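Local coordinates for protein VP2 (PDB 5US7) that assembles, sixty copies to a shell, into the T=1 icosahedral capsid of human bocavirus 3, at residues 264-269 against 283-288; 376-381 against 402-407; 128-133 against 233-238; 60-65 against 467-472. All coordinates share one frame; numbering follows the deposited sequence.

Interaction 1 of 4, residues 264-269 against 283-288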
loop_
_atom_site.group_PDB
_atom_site.type_symbol
_atom_site.label_atom_id
_atom_site.label_comp_id
_atom_site.label_asym_id
_atom_site.label_seq_id
_atom_site.Cartn_x
_atom_site.Cartn_y
_atom_site.Cartn_z
ATOM N N VAL A 264 54.940 0.632 -98.408
ATOM C CA VAL A 264 55.258 -0.650 -97.788
ATOM C C VAL A 264 55.284 -1.728 -98.864
ATOM O O VAL A 264 54.332 -1.819 -99.648
ATOM C CB VAL A 264 54.245 -1.004 -96.693
ATOM C CG1 VAL A 264 54.454 -2.404 -96.252
ATOM C CG2 VAL A 264 54.425 -0.087 -95.524
ATOM N N PRO A 265 56.335 -2.536 -98.942
ATOM C CA PRO A 265 56.311 -3.679 -99.851
ATOM C C PRO A 265 55.337 -4.729 -99.359
ATOM O O PRO A 265 55.140 -4.918 -98.158
ATOM C CB PRO A 265 57.749 -4.202 -99.800
ATOM C CG PRO A 265 58.547 -3.043 -99.329
ATOM C CD PRO A 265 57.664 -2.348 -98.350
ATOM N N THR A 266 54.725 -5.415 -100.305
ATOM C CA THR A 266 53.811 -6.499 -100.003
ATOM C C THR A 266 54.444 -7.817 -100.408
ATOM O O THR A 266 55.237 -7.878 -101.349
ATOM C CB THR A 266 52.481 -6.309 -100.726
ATOM O OG1 THR A 266 51.568 -7.345 -100.350
ATOM C CG2 THR A 266 52.696 -6.333 -102.209
ATOM N N ARG A 267 54.110 -8.870 -99.685
ATOM C CA ARG A 267 54.534 -10.200 -100.082
ATOM C C ARG A 267 53.335 -10.835 -100.766
ATOM O O ARG A 267 52.356 -11.224 -100.130
ATOM C CB ARG A 267 55.026 -11.010 -98.894
ATOM C CG ARG A 267 54.039 -11.081 -97.787
ATOM C CD ARG A 267 54.371 -12.182 -96.857
ATOM N NE ARG A 267 53.247 -12.408 -95.974
ATOM C CZ ARG A 267 53.171 -13.420 -95.128
ATOM N NH1 ARG A 267 54.154 -14.306 -95.071
ATOM N NH2 ARG A 267 52.104 -13.556 -94.363
ATOM N N ARG A 268 53.413 -10.895 -102.081
ATOM C CA ARG A 268 52.368 -11.429 -102.927
ATOM C C ARG A 268 53.041 -11.698 -104.255
ATOM O O ARG A 268 54.079 -11.111 -104.550
ATOM C CB ARG A 268 51.204 -10.444 -103.053
ATOM C CG ARG A 268 50.121 -10.895 -103.982
ATOM C CD ARG A 268 49.502 -12.198 -103.529
ATOM N NE ARG A 268 48.671 -12.050 -102.344
ATOM C CZ ARG A 268 47.378 -11.772 -102.419
ATOM N NH1 ARG A 268 46.807 -11.628 -103.603
ATOM N NH2 ARG A 268 46.653 -11.649 -101.326
ATOM N N ALA A 269 52.466 -12.575 -105.054
ATOM C CA ALA A 269 53.060 -12.896 -106.336
ATOM C C ALA A 269 51.992 -12.886 -107.410
ATOM O O ALA A 269 50.843 -13.259 -107.164
ATOM C CB ALA A 269 53.767 -14.244 -106.294
ATOM N N SER A 283 56.398 -12.648 -110.487
ATOM C CA SER A 283 57.115 -11.594 -109.790
ATOM C C SER A 283 56.198 -11.068 -108.705
ATOM O O SER A 283 54.990 -11.301 -108.735
ATOM C CB SER A 283 57.537 -10.475 -110.743
ATOM O OG SER A 283 56.406 -9.844 -111.312
ATOM N N ARG A 284 56.766 -10.363 -107.736
ATOM C CA ARG A 284 55.929 -9.845 -106.668
ATOM C C ARG A 284 55.306 -8.525 -107.081
ATOM O O ARG A 284 55.929 -7.711 -107.766
ATOM C CB ARG A 284 56.702 -9.685 -105.360
ATOM C CG ARG A 284 57.660 -8.545 -105.251
ATOM C CD ARG A 284 58.031 -8.416 -103.791
ATOM N NE ARG A 284 58.752 -9.590 -103.316
ATOM C CZ ARG A 284 58.815 -9.964 -102.046
ATOM N NH1 ARG A 284 58.174 -9.274 -101.119
ATOM N NH2 ARG A 284 59.502 -11.040 -101.704
ATOM N N VAL A 285 54.052 -8.330 -106.679
ATOM C CA VAL A 285 53.329 -7.130 -107.062
ATOM C C VAL A 285 53.956 -5.931 -106.372
ATOM O O VAL A 285 54.424 -6.019 -105.232
ATOM C CB VAL A 285 51.833 -7.270 -106.729
ATOM C CG1 VAL A 285 51.229 -8.420 -107.509
ATOM C CG2 VAL A 285 51.637 -7.497 -105.267
ATOM N N GLN A 286 53.988 -4.806 -107.075
ATOM C CA GLN A 286 54.719 -3.640 -106.623
ATOM C C GLN A 286 54.058 -3.051 -105.385
ATOM O O GLN A 286 52.948 -3.428 -105.027
ATOM C CB GLN A 286 54.793 -2.620 -107.747
ATOM C CG GLN A 286 55.575 -3.102 -108.941
ATOM C CD GLN A 286 56.996 -3.457 -108.589
ATOM O OE1 GLN A 286 57.626 -2.798 -107.765
ATOM N NE2 GLN A 286 57.517 -4.497 -109.221
ATOM N N PRO A 287 54.740 -2.154 -104.671
ATOM C CA PRO A 287 54.072 -1.509 -103.533
ATOM C C PRO A 287 52.933 -0.602 -103.952
ATOM O O PRO A 287 51.902 -0.560 -103.272
ATOM C CB PRO A 287 55.206 -0.727 -102.864
ATOM C CG PRO A 287 56.431 -1.438 -103.263
ATOM C CD PRO A 287 56.185 -1.886 -104.668
ATOM N N TYR A 288 53.083 0.123 -105.060
ATOM C CA TYR A 288 52.055 1.066 -105.475
ATOM C C TYR A 288 50.787 0.381 -105.959
ATOM O O TYR A 288 49.710 0.978 -105.886
ATOM C CB TYR A 288 52.601 1.994 -106.559
ATOM C CG TYR A 288 53.189 1.281 -107.745
ATOM C CD1 TYR A 288 52.386 0.828 -108.775
ATOM C CD2 TYR A 288 54.555 1.098 -107.852
ATOM C CE1 TYR A 288 52.926 0.184 -109.860
ATOM C CE2 TYR A 288 55.103 0.469 -108.936
ATOM C CZ TYR A 288 54.286 0.007 -109.934
ATOM O OH TYR A 288 54.830 -0.631 -111.022
#
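The base of a beta-hairpin, in a long loop of the capsid protein that packs against a neighbouring subunit, is closed here, where Thr-266, Arg-268 and Ala-269 face Arg-284 and Val-285. The two backbones run in roughly opposite directions. Apolar contact fills the middle. Thr-266 CG2 lies 3.4 Å from Val-285 CG2. The threonine hydroxyl is anti to its backbone N (chi1 -177°), which leaves the methyl to meet the valine. Val-285 CG2 is also 3.7 Å from Arg-268 CB, and these two side chains lie alongside each other, pointing the same way. Farther from the hairpin, Pro-287 CB rests 3.5 Å from Val-264 O. Arg-284 reaches back along the other segment. Its chain bends at chi3 (65°), and Arg-284 NH1 makes a weak hydrogen bond to Thr-266 O, at 3.3 Å. Its stronger partners are on a neighbouring subunit: Glu-175 forms a salt bridge with NH1, while Thr-359 O and Gly-362 O accept from NH2. Arg-267 forms a salt bridge with Glu-413 of the same neighbouring subunit. Arg-284 CA also makes a CA-H...O contact with Arg-268 O. The arrangement is typical of loop ends flanking a two-stranded hairpin (269-272 with 281-284), here in the long GH loop of parvovirus capsid proteins.

Interaction 2 of 4, residues 376-381 against 402-407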
loop_
_atom_site.group_PDB
_atom_site.type_symbol
_atom_site.label_atom_id
_atom_site.label_comp_id
_atom_site.label_asym_id
_atom_site.label_seq_id
_atom_site.Cartn_x
_atom_site.Cartn_y
_atom_site.Cartn_z
ATOM N N SER A 376 31.820 11.410 -105.367
ATOM C CA SER A 376 32.193 10.376 -104.418
ATOM C C SER A 376 32.862 9.223 -105.152
ATOM O O SER A 376 32.541 8.923 -106.304
ATOM C CB SER A 376 30.962 9.878 -103.666
ATOM O OG SER A 376 31.295 8.830 -102.778
ATOM N N MET A 377 33.828 8.590 -104.489
ATOM C CA MET A 377 34.512 7.465 -105.113
ATOM C C MET A 377 33.696 6.189 -105.025
ATOM O O MET A 377 33.831 5.311 -105.882
ATOM C CB MET A 377 35.889 7.281 -104.495
ATOM C CG MET A 377 36.825 8.427 -104.803
ATOM S SD MET A 377 37.150 8.610 -106.561
ATOM C CE MET A 377 36.134 10.026 -106.967
ATOM N N LEU A 378 32.849 6.065 -104.016
ATOM C CA LEU A 378 31.714 5.181 -104.174
ATOM C C LEU A 378 30.777 5.777 -105.221
ATOM O O LEU A 378 30.877 6.949 -105.585
ATOM C CB LEU A 378 30.992 4.955 -102.851
ATOM C CG LEU A 378 31.535 3.876 -101.912
ATOM C CD1 LEU A 378 31.779 2.619 -102.700
ATOM C CD2 LEU A 378 32.815 4.292 -101.260
ATOM N N ARG A 379 29.865 4.948 -105.707
ATOM C CA ARG A 379 29.187 5.103 -106.989
ATOM C C ARG A 379 30.194 5.140 -108.128
ATOM O O ARG A 379 31.361 4.796 -107.939
ATOM C CB ARG A 379 28.392 6.416 -107.047
ATOM C CG ARG A 379 27.378 6.651 -105.958
ATOM C CD ARG A 379 26.134 5.844 -106.165
ATOM N NE ARG A 379 25.412 6.292 -107.341
ATOM C CZ ARG A 379 24.341 5.680 -107.820
ATOM N NH1 ARG A 379 23.880 4.598 -107.215
ATOM N NH2 ARG A 379 23.734 6.147 -108.898
ATOM N N ASP A 380 29.774 5.683 -109.268
ATOM C CA ASP A 380 30.606 5.915 -110.443
ATOM C C ASP A 380 31.607 4.788 -110.709
ATOM O O ASP A 380 32.744 5.047 -111.108
ATOM C CB ASP A 380 31.329 7.251 -110.301
ATOM C CG ASP A 380 31.959 7.703 -111.597
ATOM O OD1 ASP A 380 31.208 8.069 -112.524
ATOM O OD2 ASP A 380 33.199 7.665 -111.697
ATOM N N GLN A 381 31.213 3.536 -110.505
ATOM C CA GLN A 381 32.171 2.441 -110.491
ATOM C C GLN A 381 32.326 1.821 -111.878
ATOM O O GLN A 381 31.692 2.239 -112.844
ATOM C CB GLN A 381 31.747 1.403 -109.460
ATOM C CG GLN A 381 31.878 1.880 -108.040
ATOM C CD GLN A 381 31.266 0.933 -107.047
ATOM O OE1 GLN A 381 30.362 0.176 -107.377
ATOM N NE2 GLN A 381 31.751 0.970 -105.818
ATOM N N ASN A 402 31.561 -9.419 -101.426
ATOM C CA ASN A 402 32.471 -8.313 -101.179
ATOM C C ASN A 402 32.202 -7.130 -102.081
ATOM O O ASN A 402 33.104 -6.340 -102.348
ATOM C CB ASN A 402 33.918 -8.755 -101.353
ATOM C CG ASN A 402 34.303 -9.808 -100.382
ATOM O OD1 ASN A 402 33.753 -9.884 -99.290
ATOM N ND2 ASN A 402 35.214 -10.672 -100.786
ATOM N N GLN A 403 30.989 -6.992 -102.590
ATOM C CA GLN A 403 30.648 -5.781 -103.308
ATOM C C GLN A 403 30.287 -4.694 -102.320
ATOM O O GLN A 403 29.605 -4.939 -101.323
ATOM C CB GLN A 403 29.508 -6.015 -104.286
ATOM C CG GLN A 403 29.925 -6.756 -105.511
ATOM C CD GLN A 403 28.791 -6.913 -106.465
ATOM O OE1 GLN A 403 27.638 -6.899 -106.061
ATOM N NE2 GLN A 403 29.099 -7.044 -107.744
ATOM N N ILE A 404 30.785 -3.494 -102.580
ATOM C CA ILE A 404 30.596 -2.364 -101.687
ATOM C C ILE A 404 30.302 -1.137 -102.530
ATOM O O ILE A 404 31.098 -0.770 -103.397
ATOM C CB ILE A 404 31.826 -2.145 -100.793
ATOM C CG1 ILE A 404 31.871 -3.248 -99.732
ATOM C CG2 ILE A 404 31.844 -0.749 -100.225
ATOM C CD1 ILE A 404 33.086 -3.289 -98.919
ATOM N N TRP A 405 29.157 -0.515 -102.283
ATOM C CA TRP A 405 28.740 0.678 -102.994
ATOM C C TRP A 405 27.951 1.524 -102.015
ATOM O O TRP A 405 27.740 1.137 -100.866
ATOM C CB TRP A 405 27.918 0.322 -104.236
ATOM C CG TRP A 405 26.575 -0.304 -103.958
ATOM C CD1 TRP A 405 25.367 0.317 -103.974
ATOM C CD2 TRP A 405 26.316 -1.665 -103.604
ATOM N NE1 TRP A 405 24.372 -0.570 -103.669
ATOM C CE2 TRP A 405 24.931 -1.796 -103.434
ATOM C CE3 TRP A 405 27.122 -2.785 -103.419
ATOM C CZ2 TRP A 405 24.336 -2.999 -103.089
ATOM C CZ3 TRP A 405 26.531 -3.972 -103.076
ATOM C CH2 TRP A 405 25.154 -4.074 -102.913
ATOM N N ASP A 406 27.506 2.684 -102.468
ATOM C CA ASP A 406 26.607 3.490 -101.667
ATOM C C ASP A 406 25.401 3.865 -102.506
ATOM O O ASP A 406 25.449 3.866 -103.737
ATOM C CB ASP A 406 27.293 4.736 -101.120
ATOM C CG ASP A 406 27.834 5.608 -102.203
ATOM O OD1 ASP A 406 27.809 5.165 -103.366
ATOM O OD2 ASP A 406 28.292 6.728 -101.900
ATOM N N ARG A 407 24.312 4.178 -101.819
ATOM C CA ARG A 407 23.047 4.384 -102.490
ATOM C C ARG A 407 23.095 5.650 -103.332
ATOM O O ARG A 407 23.962 6.506 -103.161
ATOM C CB ARG A 407 21.921 4.456 -101.471
ATOM C CG ARG A 407 21.898 3.264 -100.556
ATOM C CD ARG A 407 20.715 3.306 -99.637
ATOM N NE ARG A 407 19.489 3.076 -100.383
ATOM C CZ ARG A 407 18.558 3.992 -100.599
ATOM N NH1 ARG A 407 18.699 5.214 -100.113
ATOM N NH2 ARG A 407 17.482 3.678 -101.294
#
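Arg-379 wraps past Asp-406, and its side chain can be followed outward. Arg-379 CB is 3.9 Å from Asp-406 OD1. CG comes closer to the same oxygen. The chain then bends at chi2 and chi3 (-76° and -67°), which turns Arg-379 CD toward the Asp-406 backbone, with Asp-406 O at 3.2 Å. At the tip, Arg-379 NH1 is 3.9 Å from Asp-406 O, which sits at the edge of the guanidinium, near its plane. The two side chains cross at about a right angle. Their charged groups do not meet: Arg-379 NE stays 4.8 Å from Asp-406 OD1. Nearby, Leu-378 CB touches the Asp-406 carboxylate, and Leu-378 CD1 packs 3.6 Å from Trp-405 CA. Gln-381 NE2 donates a nearly straight hydrogen bond to Ile-404 O, at 3.1 Å and 164°, lying in the carbonyl plane. Gln-381 OE1 accepts from Gly-297 N, so both ends of this amide are used. Ile-404 and Trp-405 also pair, with Gln-381, in an antiparallel ladder with a strand of a neighbouring subunit. Chemically, one side-chain-to-backbone hydrogen bond, from Gln-381, links the segments directly, while Arg-379 and Asp-406 form no salt bridge and are at most drawn together by longer-range attraction.

Interaction 3 of 4, residues 128-133 against 233-238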
loop_
_atom_site.group_PDB
_atom_site.type_symbol
_atom_site.label_atom_id
_atom_site.label_comp_id
_atom_site.label_asym_id
_atom_site.label_seq_id
_atom_site.Cartn_x
_atom_site.Cartn_y
_atom_site.Cartn_z
ATOM N N HIS A 128 3.479 13.491 -88.085
ATOM C CA HIS A 128 2.197 13.843 -87.497
ATOM C C HIS A 128 1.449 14.724 -88.476
ATOM O O HIS A 128 1.910 15.819 -88.802
ATOM C CB HIS A 128 2.377 14.545 -86.157
ATOM C CG HIS A 128 1.091 14.923 -85.499
ATOM N ND1 HIS A 128 0.462 16.124 -85.735
ATOM C CD2 HIS A 128 0.299 14.247 -84.636
ATOM C CE1 HIS A 128 -0.651 16.181 -85.028
ATOM N NE2 HIS A 128 -0.774 15.054 -84.354
ATOM N N VAL A 129 0.309 14.248 -88.948
ATOM C CA VAL A 129 -0.500 14.960 -89.922
ATOM C C VAL A 129 -1.790 15.380 -89.244
ATOM O O VAL A 129 -2.329 14.649 -88.413
ATOM C CB VAL A 129 -0.781 14.090 -91.157
ATOM C CG1 VAL A 129 -1.632 14.836 -92.139
ATOM C CG2 VAL A 129 0.508 13.678 -91.802
ATOM N N LYS A 130 -2.268 16.568 -89.582
ATOM C CA LYS A 130 -3.496 17.099 -89.020
ATOM C C LYS A 130 -4.261 17.810 -90.116
ATOM O O LYS A 130 -3.679 18.587 -90.870
ATOM C CB LYS A 130 -3.206 18.064 -87.877
ATOM C CG LYS A 130 -4.448 18.643 -87.275
ATOM C CD LYS A 130 -4.121 19.638 -86.195
ATOM C CE LYS A 130 -5.383 20.292 -85.675
ATOM N NZ LYS A 130 -5.082 21.308 -84.639
ATOM N N ILE A 131 -5.558 17.543 -90.205
ATOM C CA ILE A 131 -6.428 18.174 -91.186
ATOM C C ILE A 131 -7.486 18.948 -90.423
ATOM O O ILE A 131 -8.080 18.418 -89.482
ATOM C CB ILE A 131 -7.076 17.135 -92.106
ATOM C CG1 ILE A 131 -6.000 16.287 -92.756
ATOM C CG2 ILE A 131 -7.849 17.824 -93.179
ATOM C CD1 ILE A 131 -6.531 15.092 -93.456
ATOM N N TYR A 132 -7.722 20.193 -90.817
ATOM C CA TYR A 132 -8.561 21.077 -90.023
ATOM C C TYR A 132 -8.965 22.275 -90.869
ATOM O O TYR A 132 -8.547 22.417 -92.018
ATOM C CB TYR A 132 -7.830 21.500 -88.754
ATOM C CG TYR A 132 -6.529 22.193 -89.031
ATOM C CD1 TYR A 132 -6.462 23.562 -89.127
ATOM C CD2 TYR A 132 -5.372 21.474 -89.220
ATOM C CE1 TYR A 132 -5.284 24.190 -89.390
ATOM C CE2 TYR A 132 -4.192 22.094 -89.486
ATOM C CZ TYR A 132 -4.152 23.453 -89.571
ATOM O OH TYR A 132 -2.965 24.085 -89.834
ATOM N N ASN A 133 -9.786 23.138 -90.278
ATOM C CA ASN A 133 -10.282 24.351 -90.923
ATOM C C ASN A 133 -10.955 24.047 -92.254
ATOM O O ASN A 133 -10.675 24.669 -93.277
ATOM C CB ASN A 133 -9.170 25.373 -91.102
ATOM C CG ASN A 133 -8.757 26.001 -89.807
ATOM O OD1 ASN A 133 -9.526 26.037 -88.855
ATOM N ND2 ASN A 133 -7.537 26.495 -89.756
ATOM N N GLY A 233 -16.684 22.119 -88.603
ATOM C CA GLY A 233 -16.202 22.477 -87.288
ATOM C C GLY A 233 -15.330 21.424 -86.645
ATOM O O GLY A 233 -15.114 21.455 -85.432
ATOM N N GLU A 234 -14.809 20.496 -87.437
ATOM C CA GLU A 234 -14.110 19.338 -86.907
ATOM C C GLU A 234 -12.732 19.222 -87.543
ATOM O O GLU A 234 -12.367 19.986 -88.438
ATOM C CB GLU A 234 -14.934 18.071 -87.141
ATOM C CG GLU A 234 -16.208 18.029 -86.329
ATOM C CD GLU A 234 -17.086 16.860 -86.691
ATOM O OE1 GLU A 234 -16.847 16.244 -87.744
ATOM O OE2 GLU A 234 -18.005 16.541 -85.915
ATOM N N SER A 235 -11.968 18.238 -87.078
ATOM C CA SER A 235 -10.610 18.032 -87.554
ATOM C C SER A 235 -10.212 16.585 -87.332
ATOM O O SER A 235 -10.830 15.862 -86.550
ATOM C CB SER A 235 -9.621 18.944 -86.842
ATOM O OG SER A 235 -9.549 18.625 -85.469
ATOM N N ALA A 236 -9.153 16.182 -88.020
ATOM C CA ALA A 236 -8.603 14.845 -87.898
ATOM C C ALA A 236 -7.093 14.942 -87.807
ATOM O O ALA A 236 -6.483 15.769 -88.486
ATOM C CB ALA A 236 -9.001 13.975 -89.087
ATOM N N GLU A 237 -6.491 14.109 -86.968
ATOM C CA GLU A 237 -5.044 14.051 -86.866
ATOM C C GLU A 237 -4.583 12.607 -86.941
ATOM O O GLU A 237 -5.294 11.688 -86.536
ATOM C CB GLU A 237 -4.533 14.685 -85.581
ATOM C CG GLU A 237 -4.914 13.955 -84.330
ATOM C CD GLU A 237 -4.449 14.682 -83.088
ATOM O OE1 GLU A 237 -3.591 15.579 -83.217
ATOM O OE2 GLU A 237 -4.932 14.355 -81.985
ATOM N N PHE A 238 -3.380 12.418 -87.469
ATOM C CA PHE A 238 -2.828 11.094 -87.680
ATOM C C PHE A 238 -1.370 11.098 -87.269
ATOM O O PHE A 238 -0.675 12.101 -87.419
ATOM C CB PHE A 238 -2.953 10.674 -89.137
ATOM C CG PHE A 238 -4.350 10.722 -89.653
ATOM C CD1 PHE A 238 -5.219 9.678 -89.439
ATOM C CD2 PHE A 238 -4.801 11.824 -90.340
ATOM C CE1 PHE A 238 -6.502 9.733 -89.910
ATOM C CE2 PHE A 238 -6.080 11.876 -90.811
ATOM C CZ PHE A 238 -6.929 10.830 -90.597
#
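His-128 holds CG anti to its backbone N (chi1 -180°), whereas Glu-237 puts CG between N and the carbonyl carbon (chi1 67°) and then extends. These torsions bring imidazole and carboxylate together across two antiparallel strands. His-128 NE2 donates to Glu-237 OE1 at 3.1 Å. The oxygen sits at the ring edge, near the ring plane, but NE2 meets it from above the carboxylate plane. The ring and carboxylate planes are 79° apart. The nearby carboxylate would probably favour a protonated imidazole. Lys-130 runs fully extended from the same face as Glu-237, yet Lys-130 NZ remains 6.1 Å from Glu-237 OE1, too far for a salt bridge.

The backbones pair in regular antiparallel fashion. Val-129 and Phe-238 form a hydrogen-bonded pair, with Val-129 N to Phe-238 O at 2.8 Å. Ile-131 and Ala-236 form another, with Ala-236 N to Ile-131 O at 2.9 Å. Each pair has the reciprocal bond as well. Lys-130 and Glu-237 lie between them as a non-hydrogen-bonded pair. Just past the last bridge, Ser-235 CB packs 3.7 Å from Tyr-132 CB. On the face of Val-129 and Ala-236, Ile-131 CD1 approaches the edge of the Phe-238 ring, 4.2 Å from Phe-238 CE2.

That face points into the jelly-roll sandwich. Ile-445 of strand 445-449 touches Val-129, Ile-131 and Phe-238, and Ile-158 of strand 156-160 touches Ile-131 and Phe-238. Along its other edge, strand 119-138 hydrogen-bonds to strand 466-482, so this contact is the D-G pairing of the BIDG sheet.

Interaction 4 of 4, residues 60-65 against 467-472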
loop_
_atom_site.group_PDB
_atom_site.type_symbol
_atom_site.label_atom_id
_atom_site.label_comp_id
_atom_site.label_asym_id
_atom_site.label_seq_id
_atom_site.Cartn_x
_atom_site.Cartn_y
_atom_site.Cartn_z
ATOM N N THR A 60 2.407 23.636 -93.251
ATOM C CA THR A 60 0.967 23.720 -93.398
ATOM C C THR A 60 0.663 24.164 -94.814
ATOM O O THR A 60 1.363 25.015 -95.357
ATOM C CB THR A 60 0.357 24.704 -92.417
ATOM O OG1 THR A 60 0.716 24.335 -91.087
ATOM C CG2 THR A 60 -1.141 24.685 -92.533
ATOM N N ARG A 61 -0.373 23.585 -95.413
ATOM C CA ARG A 61 -0.769 23.984 -96.751
ATOM C C ARG A 61 -2.274 23.903 -96.912
ATOM O O ARG A 61 -2.980 23.292 -96.114
ATOM C CB ARG A 61 -0.057 23.152 -97.812
ATOM C CG ARG A 61 1.323 23.670 -98.061
ATOM C CD ARG A 61 2.150 22.751 -98.861
ATOM N NE ARG A 61 3.452 23.326 -99.128
ATOM C CZ ARG A 61 4.410 23.470 -98.223
ATOM N NH1 ARG A 61 4.207 23.134 -96.965
ATOM N NH2 ARG A 61 5.568 23.992 -98.573
ATOM N N GLN A 62 -2.744 24.556 -97.960
ATOM C CA GLN A 62 -4.149 24.659 -98.302
ATOM C C GLN A 62 -4.435 23.644 -99.393
ATOM O O GLN A 62 -3.656 23.516 -100.337
ATOM C CB GLN A 62 -4.444 26.068 -98.811
ATOM C CG GLN A 62 -5.883 26.518 -98.824
ATOM C CD GLN A 62 -6.385 26.846 -97.443
ATOM O OE1 GLN A 62 -5.765 27.623 -96.728
ATOM N NE2 GLN A 62 -7.527 26.298 -97.077
ATOM N N PHE A 63 -5.542 22.921 -99.277
ATOM C CA PHE A 63 -5.890 21.949 -100.301
ATOM C C PHE A 63 -7.333 22.141 -100.729
ATOM O O PHE A 63 -8.093 22.873 -100.100
ATOM C CB PHE A 63 -5.669 20.512 -99.823
ATOM C CG PHE A 63 -6.536 20.109 -98.678
ATOM C CD1 PHE A 63 -7.790 19.592 -98.894
ATOM C CD2 PHE A 63 -6.087 20.214 -97.391
ATOM C CE1 PHE A 63 -8.576 19.222 -97.851
ATOM C CE2 PHE A 63 -6.874 19.836 -96.349
ATOM C CZ PHE A 63 -8.113 19.342 -96.576
ATOM N N LEU A 64 -7.713 21.491 -101.827
ATOM C CA LEU A 64 -9.123 21.341 -102.135
ATOM C C LEU A 64 -9.368 19.966 -102.729
ATOM O O LEU A 64 -8.463 19.323 -103.257
ATOM C CB LEU A 64 -9.651 22.433 -103.073
ATOM C CG LEU A 64 -9.338 22.539 -104.553
ATOM C CD1 LEU A 64 -10.253 21.651 -105.353
ATOM C CD2 LEU A 64 -9.550 23.949 -104.963
ATOM N N VAL A 65 -10.622 19.533 -102.641
ATOM C CA VAL A 65 -11.042 18.193 -103.020
ATOM C C VAL A 65 -12.275 18.316 -103.902
ATOM O O VAL A 65 -13.217 19.029 -103.551
ATOM C CB VAL A 65 -11.354 17.337 -101.783
ATOM C CG1 VAL A 65 -11.708 15.935 -102.186
ATOM C CG2 VAL A 65 -10.209 17.353 -100.820
ATOM N N TYR A 467 -17.445 21.094 -103.172
ATOM C CA TYR A 467 -16.044 20.788 -102.965
ATOM C C TYR A 467 -15.693 21.188 -101.546
ATOM O O TYR A 467 -16.504 21.774 -100.832
ATOM C CB TYR A 467 -15.148 21.505 -103.974
ATOM C CG TYR A 467 -14.971 22.980 -103.736
ATOM C CD1 TYR A 467 -13.884 23.455 -103.035
ATOM C CD2 TYR A 467 -15.884 23.895 -104.207
ATOM C CE1 TYR A 467 -13.710 24.789 -102.820
ATOM C CE2 TYR A 467 -15.718 25.231 -103.994
ATOM C CZ TYR A 467 -14.629 25.673 -103.298
ATOM O OH TYR A 467 -14.450 27.012 -103.078
ATOM N N CYS A 468 -14.468 20.899 -101.143
ATOM C CA CYS A 468 -13.995 21.258 -99.821
ATOM C C CYS A 468 -12.620 21.874 -99.920
ATOM O O CYS A 468 -11.919 21.732 -100.917
ATOM C CB CYS A 468 -13.928 20.071 -98.880
ATOM S SG CYS A 468 -13.260 20.448 -97.262
ATOM N N THR A 469 -12.259 22.569 -98.855
ATOM C CA THR A 469 -10.989 23.251 -98.742
ATOM C C THR A 469 -10.612 23.207 -97.279
ATOM O O THR A 469 -11.475 23.345 -96.414
ATOM C CB THR A 469 -11.093 24.691 -99.239
ATOM O OG1 THR A 469 -11.526 24.688 -100.600
ATOM C CG2 THR A 469 -9.766 25.376 -99.168
ATOM N N GLY A 470 -9.339 23.012 -97.003
ATOM C CA GLY A 470 -8.916 22.872 -95.636
ATOM C C GLY A 470 -7.434 23.092 -95.543
ATOM O O GLY A 470 -6.800 23.560 -96.487
ATOM N N GLN A 471 -6.882 22.749 -94.389
ATOM C CA GLN A 471 -5.465 22.936 -94.134
ATOM C C GLN A 471 -4.897 21.650 -93.568
ATOM O O GLN A 471 -5.392 21.147 -92.559
ATOM C CB GLN A 471 -5.244 24.096 -93.174
ATOM C CG GLN A 471 -5.754 25.392 -93.727
ATOM C CD GLN A 471 -5.611 26.528 -92.767
ATOM O OE1 GLN A 471 -5.440 26.325 -91.572
ATOM N NE2 GLN A 471 -5.722 27.741 -93.277
ATOM N N VAL A 472 -3.875 21.116 -94.221
ATOM C CA VAL A 472 -3.105 19.995 -93.702
ATOM C C VAL A 472 -1.791 20.525 -93.167
ATOM O O VAL A 472 -1.132 21.339 -93.817
ATOM C CB VAL A 472 -2.862 18.929 -94.778
ATOM C CG1 VAL A 472 -4.113 18.193 -95.056
ATOM C CG2 VAL A 472 -2.395 19.578 -96.047
#
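Residues 60-65 and 467-472 run antiparallel at 162°, their axes 4.7 Å apart at closest approach. In the BIDG sheet of the parvovirus jelly roll they are the paired strands B and I. Three hydrogen-bonded pairs hold them: Arg-61 with Val-472, Phe-63 with Gly-470, and Val-65 with Cys-468. Arg-61 N donates to Val-472 O at 2.9 Å, and Val-65 N to Cys-468 O at 3.1 Å. The bond from Gly-470 N to Phe-63 O is weak. Between these pairs, Gln-62 faces Gln-471 and Leu-64 faces Thr-469, on the opposite face from Phe-63.

Gln-62 bends at chi2 (75°), which brings its amide back over the neighbouring strand. Gln-62 OE1 accepts a weak hydrogen bond from Gln-471 NE2, at 3.5 Å. Gln-471 OE1 is taken by Asn-133 ND2, so the Gln-471 amide is held firmly at OE1 and only weakly at NE2. Leu-64 and Thr-469 also pack on Pro-453 of a neighbouring subunit.

The face of Phe-63, Val-65 and Val-472 turns inward, where Phe-63 and Val-65 touch Ile-447 of strand 445-449 and Phe-98 meets the Phe-63 ring edge-to-face. Phe-63 CE2 is 3.5 Å from Val-472 CG1. Gly-470 has no side chain, and its CA lies over one face of the Phe-63 ring in a CH-pi contact, 4.0 Å from the ring centroid.

How the interactions relate
From the N terminus, strand 54-65 comes first, and its contact with 467-472 (interaction 4) closes a loop of about 400 residues. The other three contacts all lie within that loop. They follow one another in series, and none cross. Interaction 3 closes the span from 128-133 to 233-238. Interaction 1 then closes a short hairpin, and interaction 2 a slightly longer loop. Interactions 3 and 4 share one sheet, their centres 11 Å apart, and Ile-131 packs on Val-472 between them. Interactions 1 and 2 lie across the chain's centre from this core, their own centres 26 Å apart. Both belong to the GH loop and touch a neighbouring subunit.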